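PDB 4A6D: acetylserotonin O-methyltransferase from Homo sapiens, which catalyses methyl transfer from S-adenosyl-L-methionine to N-acetylserotonin, yielding melatonin and S-adenosyl-L-homocysteine in the melatonin synthesis pathway. Local coordinates for residues A[31-36]-A[49-55]; A[104-108]-A[155-159]. One frame throughout, in Å; residues are numbered along the deposited sequence.

Contact 1: A[31-36]-A[49-55]; sequences LGVFDL and VAAGVRA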
ATOM      1  N   LEU A  31      -8.835 -12.514   8.053  1.00 80.71           N
ATOM      2  CA  LEU A  31      -8.631 -13.712   8.875  1.00 82.38           C
ATOM      3  C   LEU A  31      -9.439 -13.743  10.183  1.00 87.89           C
ATOM      4  O   LEU A  31      -9.589 -14.807  10.785  1.00 89.86           O
ATOM      5  CB  LEU A  31      -7.151 -13.974   9.121  1.00 81.81           C
ATOM      6  CG  LEU A  31      -6.367 -14.478   7.934  1.00 85.62           C
ATOM      7  CD1 LEU A  31      -4.914 -14.077   8.053  1.00 83.79           C
ATOM      8  CD2 LEU A  31      -6.482 -15.982   7.805  1.00 90.40           C
ATOM      9  N   GLY A  32      -9.981 -12.591  10.572  1.00 84.07           N
ATOM     10  CA  GLY A  32     -10.795 -12.418  11.773  1.00 86.18           C
ATOM     11  C   GLY A  32     -10.034 -12.425  13.088  1.00 91.32           C
ATOM     12  O   GLY A  32     -10.626 -12.721  14.130  1.00 95.01           O
ATOM     13  N   VAL A  33      -8.728 -12.066  13.052  1.00 83.46           N
ATOM     14  CA  VAL A  33      -7.814 -12.001  14.204  1.00 83.64           C
ATOM     15  C   VAL A  33      -8.428 -11.231  15.386  1.00 88.87           C
ATOM     16  O   VAL A  33      -8.465 -11.746  16.506  1.00 90.20           O
ATOM     17  CB  VAL A  33      -6.422 -11.429  13.792  1.00 83.80           C
ATOM     18  CG1 VAL A  33      -5.552 -11.125  15.006  1.00 83.87           C
ATOM     19  CG2 VAL A  33      -5.703 -12.369  12.832  1.00 82.94           C
ATOM     20  N   PHE A  34      -8.912 -10.009  15.114  1.00 84.96           N
ATOM     21  CA  PHE A  34      -9.514  -9.102  16.097  1.00 86.70           C
ATOM     22  C   PHE A  34     -10.795  -9.641  16.726  1.00 94.96           C
ATOM     23  O   PHE A  34     -10.964  -9.489  17.935  1.00 96.86           O
ATOM     24  CB  PHE A  34      -9.696  -7.696  15.502  1.00 85.87           C
ATOM     25  CG  PHE A  34      -8.448  -7.199  14.802  1.00 84.84           C
ATOM     26  CD1 PHE A  34      -7.281  -6.941  15.519  1.00 87.78           C
ATOM     27  CD2 PHE A  34      -8.428  -7.028  13.423  1.00 84.49           C
ATOM     28  CE1 PHE A  34      -6.120  -6.516  14.869  1.00 86.72           C
ATOM     29  CE2 PHE A  34      -7.273  -6.578  12.776  1.00 85.50           C
ATOM     30  CZ  PHE A  34      -6.124  -6.337  13.502  1.00 84.04           C
ATOM     31  N   ASP A  35     -11.659 -10.317  15.928  1.00 93.03           N
ATOM     32  CA  ASP A  35     -12.898 -10.938  16.412  1.00 96.61           C
ATOM     33  C   ASP A  35     -12.589 -12.087  17.382  1.00104.26           C
ATOM     34  O   ASP A  35     -13.156 -12.123  18.476  1.00107.27           O
ATOM     35  CB  ASP A  35     -13.775 -11.435  15.246  1.00 98.38           C
ATOM     36  CG  ASP A  35     -14.501 -10.346  14.479  1.00108.05           C
ATOM     37  OD1 ASP A  35     -14.984  -9.380  15.122  1.00109.12           O
ATOM     38  OD2 ASP A  35     -14.662 -10.500  13.248  1.00112.70           O
ATOM     39  N   LEU A  36     -11.666 -12.992  16.990  1.00100.13           N
ATOM     40  CA  LEU A  36     -11.210 -14.135  17.784  1.00103.50           C
ATOM     41  C   LEU A  36     -10.632 -13.679  19.129  1.00109.01           C
ATOM     42  O   LEU A  36     -10.884 -14.333  20.146  1.00112.11           O
ATOM     43  CB  LEU A  36     -10.146 -14.925  17.000  1.00102.67           C
ATOM     44  CG  LEU A  36      -9.678 -16.246  17.618  1.00110.53           C
ATOM     45  CD1 LEU A  36     -10.654 -17.368  17.302  1.00114.32           C
ATOM     46  CD2 LEU A  36      -8.300 -16.614  17.122  1.00110.06           C
ATOM     47  N   VAL A  49      -4.135 -18.464  18.112  1.00105.85           N
ATOM     48  CA  VAL A  49      -4.611 -17.568  17.050  1.00102.35           C
ATOM     49  C   VAL A  49      -4.597 -18.362  15.739  1.00106.19           C
ATOM     50  O   VAL A  49      -5.644 -18.495  15.119  1.00104.45           O
ATOM     51  CB  VAL A  49      -3.819 -16.232  16.952  1.00102.36           C
ATOM     52  CG1 VAL A  49      -4.292 -15.393  15.770  1.00 99.14           C
ATOM     53  CG2 VAL A  49      -3.930 -15.426  18.239  1.00103.00           C
ATOM     54  N   ALA A  50      -3.422 -18.952  15.373  1.00104.56           N
ATOM     55  CA  ALA A  50      -3.216 -19.772  14.169  1.00104.88           C
ATOM     56  C   ALA A  50      -4.289 -20.851  13.998  1.00113.48           C
ATOM     57  O   ALA A  50      -4.763 -21.057  12.879  1.00113.15           O
ATOM     58  CB  ALA A  50      -1.837 -20.407  14.184  1.00105.61           C
ATOM     59  N   ALA A  51      -4.684 -21.510  15.108  1.00113.55           N
ATOM     60  CA  ALA A  51      -5.722 -22.536  15.132  1.00116.92           C
ATOM     61  C   ALA A  51      -7.123 -21.927  14.906  1.00120.32           C
ATOM     62  O   ALA A  51      -7.908 -22.495  14.150  1.00121.49           O
ATOM     63  CB  ALA A  51      -5.678 -23.300  16.447  1.00121.35           C
ATOM     64  N   GLY A  52      -7.398 -20.781  15.541  1.00114.55           N
ATOM     65  CA  GLY A  52      -8.674 -20.068  15.461  1.00112.97           C
ATOM     66  C   GLY A  52      -8.981 -19.399  14.134  1.00112.58           C
ATOM     67  O   GLY A  52     -10.154 -19.253  13.773  1.00113.33           O
ATOM     68  N   VAL A  53      -7.939 -18.947  13.415  1.00105.02           N
ATOM     69  CA  VAL A  53      -8.054 -18.304  12.097  1.00101.45           C
ATOM     70  C   VAL A  53      -7.799 -19.298  10.952  1.00106.51           C
ATOM     71  O   VAL A  53      -8.019 -18.961   9.783  1.00104.77           O
ATOM     72  CB  VAL A  53      -7.231 -16.989  11.948  1.00101.08           C
ATOM     73  CG1 VAL A  53      -7.674 -15.944  12.960  1.00100.47           C
ATOM     74  CG2 VAL A  53      -5.724 -17.233  12.036  1.00100.20           C
ATOM     75  N   ARG A  54      -7.357 -20.529  11.306  1.00106.17           N
ATOM     76  CA  ARG A  54      -7.029 -21.629  10.395  1.00107.91           C
ATOM     77  C   ARG A  54      -5.935 -21.216   9.414  1.00108.79           C
ATOM     78  O   ARG A  54      -6.142 -21.160   8.202  1.00107.88           O
ATOM     79  CB  ARG A  54      -8.290 -22.238   9.744  1.00112.42           C
ATOM     80  CG  ARG A  54      -8.937 -23.279  10.651  1.00130.79           C
ATOM     81  CD  ARG A  54     -10.434 -23.416  10.458  1.00143.75           C
ATOM     82  NE  ARG A  54     -11.196 -22.414  11.207  1.00150.95           N
ATOM     83  CZ  ARG A  54     -11.647 -22.575  12.450  1.00160.17           C
ATOM     84  NH1 ARG A  54     -11.388 -23.694  13.121  1.00144.32           N
ATOM     85  NH2 ARG A  54     -12.351 -21.613  13.036  1.00137.45           N
ATOM     86  N   ALA A  55      -4.762 -20.889   9.983  1.00103.70           N
ATOM     87  CA  ALA A  55      -3.589 -20.407   9.266  1.00100.02           C
ATOM     88  C   ALA A  55      -2.301 -20.995   9.837  1.00103.69           C
ATOM     89  O   ALA A  55      -2.319 -21.648  10.885  1.00106.84           O
ATOM     90  CB  ALA A  55      -3.549 -18.882   9.317  1.00 97.20           C
TER
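Two short helices of the dimerisation domain, 33-39 and 46-53, pack here through Leu36 and Val53, together with Leu31, just before the Gly32 turn. Leu36 reaches across with its two methyls divided: CD1 lies 3.8 Å from Gly52 CA, while CD2 is 3.8 Å from Val49 CA. Its CG stands anti to the backbone N (chi1 -173°), which carries the fork over the 46-53 backbone. Gly52 permits this close approach, since a CB modelled there would fall only 2.5 Å from Leu36 CD2. The short helices, with helix 57-69 and the hairpin of strands 73-78 and 81-86, are consistent with a winged-helix-like fold, in keeping with the HTH relationship of this domain. At the other end, Val53 CG1 presses to 3.1 Å from the carbonyl oxygen Leu31 O, a tight approach, and the CB atoms of Leu31 and Val53 are 4.1 Å apart. Gly32 makes the turn between helices: with positive phi and two bonds back into the preceding turn it forms a Schellman motif, and its O accepts the Leu36 N bond (3.1 Å) as the next helix starts. Cutting Leu36 back to an alanine would probably leave Gly52 and the Val49 backbone without their apolar cover and open a gap between the helices. Between Leu31 and Leu36, Val33 CG2 lies 4.1 Å from Val53 CG1, and Val33 also meets Leu64 of helix 57-69.

Contact 2: A[104-108]-A[155-159]; sequences SMLKY and QFMQA. With SO4 (sulfate ion), chain F.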
ATOM      1  N   SER A 104     -15.614  -4.259   7.117  1.00 83.58           N
ATOM      2  CA  SER A 104     -16.144  -4.486   5.773  1.00 81.54           C
ATOM      3  C   SER A 104     -15.566  -3.562   4.715  1.00 81.65           C
ATOM      4  O   SER A 104     -15.382  -4.001   3.584  1.00 82.14           O
ATOM      5  CB  SER A 104     -17.666  -4.518   5.786  1.00 85.39           C
ATOM      6  OG  SER A 104     -18.091  -5.659   6.515  1.00 93.27           O
ATOM      7  N   MET A 105     -15.252  -2.309   5.092  1.00 76.34           N
ATOM      8  CA  MET A 105     -14.637  -1.337   4.191  0.60 73.72           C
ATOM      9  C   MET A 105     -13.187  -1.743   3.941  1.00 76.74           C
ATOM     10  O   MET A 105     -12.743  -1.719   2.791  1.00 76.68           O
ATOM     11  CB  MET A 105     -14.733   0.099   4.755  0.60 75.16           C
ATOM     12  CG  MET A 105     -14.216   1.170   3.796  0.60 77.07           C
ATOM     13  SD  MET A 105     -15.118   1.208   2.229  0.60 80.50           S
ATOM     14  CE  MET A 105     -13.890   1.870   1.150  0.60 75.79           C
ATOM     15  N   LEU A 106     -12.463  -2.150   5.006  1.00 70.80           N
ATOM     16  CA  LEU A 106     -11.075  -2.594   4.936  1.00 69.25           C
ATOM     17  C   LEU A 106     -10.933  -3.822   4.044  1.00 74.03           C
ATOM     18  O   LEU A 106     -10.142  -3.788   3.105  1.00 71.72           O
ATOM     19  CB  LEU A 106     -10.506  -2.814   6.332  1.00 69.51           C
ATOM     20  CG  LEU A 106     -10.386  -1.560   7.192  1.00 72.61           C
ATOM     21  CD1 LEU A 106      -9.797  -1.896   8.523  1.00 74.34           C
ATOM     22  CD2 LEU A 106      -9.546  -0.500   6.518  1.00 70.53           C
ATOM     23  N   LYS A 107     -11.803  -4.828   4.240  1.00 73.99           N
ATOM     24  CA  LYS A 107     -11.879  -6.022   3.404  1.00 75.28           C
ATOM     25  C   LYS A 107     -12.200  -5.616   1.952  1.00 78.61           C
ATOM     26  O   LYS A 107     -11.596  -6.159   1.038  1.00 78.02           O
ATOM     27  CB  LYS A 107     -12.963  -6.965   3.931  1.00 80.33           C
ATOM     28  CG  LYS A 107     -12.615  -7.684   5.225  1.00 88.70           C
ATOM     29  CD  LYS A 107     -13.870  -8.323   5.789  1.00 98.69           C
ATOM     30  CE  LYS A 107     -13.583  -9.240   6.939  1.00109.68           C
ATOM     31  NZ  LYS A 107     -14.800  -9.985   7.332  1.00118.86           N
ATOM     32  N   TYR A 108     -13.104  -4.631   1.740  1.00 74.59           N
ATOM     33  CA  TYR A 108     -13.441  -4.170   0.385  1.00 73.83           C
ATOM     34  C   TYR A 108     -12.254  -3.478  -0.296  1.00 74.39           C
ATOM     35  O   TYR A 108     -12.011  -3.742  -1.472  1.00 72.03           O
ATOM     36  CB  TYR A 108     -14.695  -3.275   0.376  1.00 75.11           C
ATOM     37  CG  TYR A 108     -15.052  -2.735  -0.993  1.00 78.19           C
ATOM     38  CD1 TYR A 108     -15.847  -3.471  -1.871  1.00 82.00           C
ATOM     39  CD2 TYR A 108     -14.585  -1.493  -1.421  1.00 77.77           C
ATOM     40  CE1 TYR A 108     -16.186  -2.975  -3.131  1.00 83.15           C
ATOM     41  CE2 TYR A 108     -14.914  -0.988  -2.680  1.00 78.33           C
ATOM     42  CZ  TYR A 108     -15.712  -1.733  -3.532  1.00 88.17           C
ATOM     43  OH  TYR A 108     -16.017  -1.244  -4.780  1.00 92.88           O
ATOM     44  N   GLN A 155     -21.277  -6.971   0.068  1.00 93.91           N
ATOM     45  CA  GLN A 155     -19.999  -6.477   0.590  1.00 91.37           C
ATOM     46  C   GLN A 155     -19.839  -4.963   0.379  1.00 89.95           C
ATOM     47  O   GLN A 155     -19.498  -4.266   1.338  1.00 88.65           O
ATOM     48  CB  GLN A 155     -18.789  -7.310   0.071  1.00 93.51           C
ATOM     49  CG  GLN A 155     -17.395  -6.680   0.280  1.00119.90           C
ATOM     50  CD  GLN A 155     -16.785  -6.851   1.665  1.00144.17           C
ATOM     51  OE1 GLN A 155     -15.772  -7.547   1.837  1.00139.67           O
ATOM     52  NE2 GLN A 155     -17.314  -6.146   2.667  1.00132.11           N
ATOM     53  N   PHE A 156     -20.123  -4.453  -0.839  1.00 83.81           N
ATOM     54  CA  PHE A 156     -20.049  -3.015  -1.134  1.00 81.36           C
ATOM     55  C   PHE A 156     -20.950  -2.233  -0.154  1.00 84.50           C
ATOM     56  O   PHE A 156     -20.501  -1.269   0.478  1.00 82.94           O
ATOM     57  CB  PHE A 156     -20.456  -2.722  -2.597  1.00 83.06           C
ATOM     58  CG  PHE A 156     -20.339  -1.269  -3.003  1.00 83.70           C
ATOM     59  CD1 PHE A 156     -19.120  -0.738  -3.406  1.00 85.77           C
ATOM     60  CD2 PHE A 156     -21.450  -0.419  -2.950  1.00 87.96           C
ATOM     61  CE1 PHE A 156     -19.007   0.616  -3.762  1.00 86.46           C
ATOM     62  CE2 PHE A 156     -21.341   0.943  -3.302  1.00 89.60           C
ATOM     63  CZ  PHE A 156     -20.123   1.449  -3.719  1.00 86.99           C
ATOM     64  N   MET A 157     -22.210  -2.690  -0.014  1.00 80.84           N
ATOM     65  CA  MET A 157     -23.243  -2.108   0.846  1.00 79.46           C
ATOM     66  C   MET A 157     -22.877  -2.118   2.317  1.00 83.44           C
ATOM     67  O   MET A 157     -23.143  -1.135   3.016  1.00 82.01           O
ATOM     68  CB  MET A 157     -24.563  -2.838   0.629  1.00 83.37           C
ATOM     69  CG  MET A 157     -25.263  -2.426  -0.645  1.00 86.34           C
ATOM     70  SD  MET A 157     -26.774  -3.369  -0.921  1.00 93.77           S
ATOM     71  CE  MET A 157     -27.774  -2.813   0.494  1.00 90.79           C
ATOM     72  N   GLN A 158     -22.252  -3.228   2.789  1.00 81.10           N
ATOM     73  CA  GLN A 158     -21.824  -3.373   4.175  1.00 81.11           C
ATOM     74  C   GLN A 158     -20.643  -2.437   4.412  1.00 80.95           C
ATOM     75  O   GLN A 158     -20.537  -1.849   5.487  1.00 78.93           O
ATOM     76  CB  GLN A 158     -21.372  -4.811   4.458  1.00 84.98           C
ATOM     77  CG  GLN A 158     -22.455  -5.891   4.531  1.00101.32           C
ATOM     78  CD  GLN A 158     -21.809  -7.272   4.531  1.00119.93           C
ATOM     79  OE1 GLN A 158     -20.959  -7.600   3.690  1.00112.72           O
ATOM     80  NE2 GLN A 158     -22.171  -8.110   5.494  1.00112.07           N
ATOM     81  N   ALA A 159     -19.765  -2.302   3.397  1.00 77.22           N
ATOM     82  CA  ALA A 159     -18.549  -1.488   3.457  1.00 76.36           C
ATOM     83  C   ALA A 159     -18.878  -0.024   3.603  1.00 80.77           C
ATOM     84  O   ALA A 159     -18.388   0.629   4.530  1.00 81.25           O
ATOM     85  CB  ALA A 159     -17.680  -1.725   2.219  1.00 76.05           C
TER
HETATM   86  S   SO4 F1352     -17.093 -10.960   4.414  1.00174.94           S
HETATM   87  O1  SO4 F1352     -15.755 -11.521   4.676  1.00179.47           O
HETATM   88  O2  SO4 F1352     -17.368 -11.019   2.976  1.00179.14           O
HETATM   89  O3  SO4 F1352     -18.093 -11.741   5.139  1.00183.61           O
HETATM   90  O4  SO4 F1352     -17.160  -9.554   4.870  1.00177.82           O
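Helices 103-117 and 150-161 run at 130° to one another in their 104-108 and 155-159 segments, with axes 8.3 Å apart at closest approach. The backbones nearly meet where Met105 CA and Ala159 CA are 4.0 Å apart, which the small alanine makes possible: its CB sits 3.6 Å from Met105 CA and 3.5 Å from Ser104 O. Gln155, its chain bent at chi2 (81°), brings NE2 to 3.0 Å from Ser104 O, but the angle is too poor for a hydrogen bond. The junction sets helix 150-161 of the class I methyltransferase domain, a Rossmann-like fold, against helix 103-117, which itself touches helix 7-31 through Leu106. At the position next to Gln155, Phe156 turns its edge to the face of Tyr108 in an offset edge-to-face stack, centroids 5.5 Å apart and planes at 73°. Phe156 CD1 comes to 3.4 Å from Tyr108 OH, and the Phe156 ring also meets that of Tyr147, an S-adenosyl-L-methionine-binding residue. Lys107 runs extended beyond CG, ending with NZ 3.2 Å from sulfate O1 and in a weak bond to O4, the anion probably coming from the crystallisation liquor.

Contact 1 and contact 2 follow one another along the chain, their centres 19 Å apart and their nearest atoms about 6 Å apart without touching. They differ in position: contact 1 has its centre about 26 Å from the centre of the chain, away from the annotated sites, whereas contact 2 is about 8 Å from that centre. Only contact 2 borders the reaction pocket. Between nearest atoms, the side chain of Phe156 comes to about 4 Å from bound S-adenosylmethionine, and that of Tyr108 likewise to about 4 Å from that of the substrate-binding Gln306. Contacts 1 and 2 each also touch the second subunit of the homodimer, Leu31 packing on Arg125 and Leu106 on Ala16 of that chain.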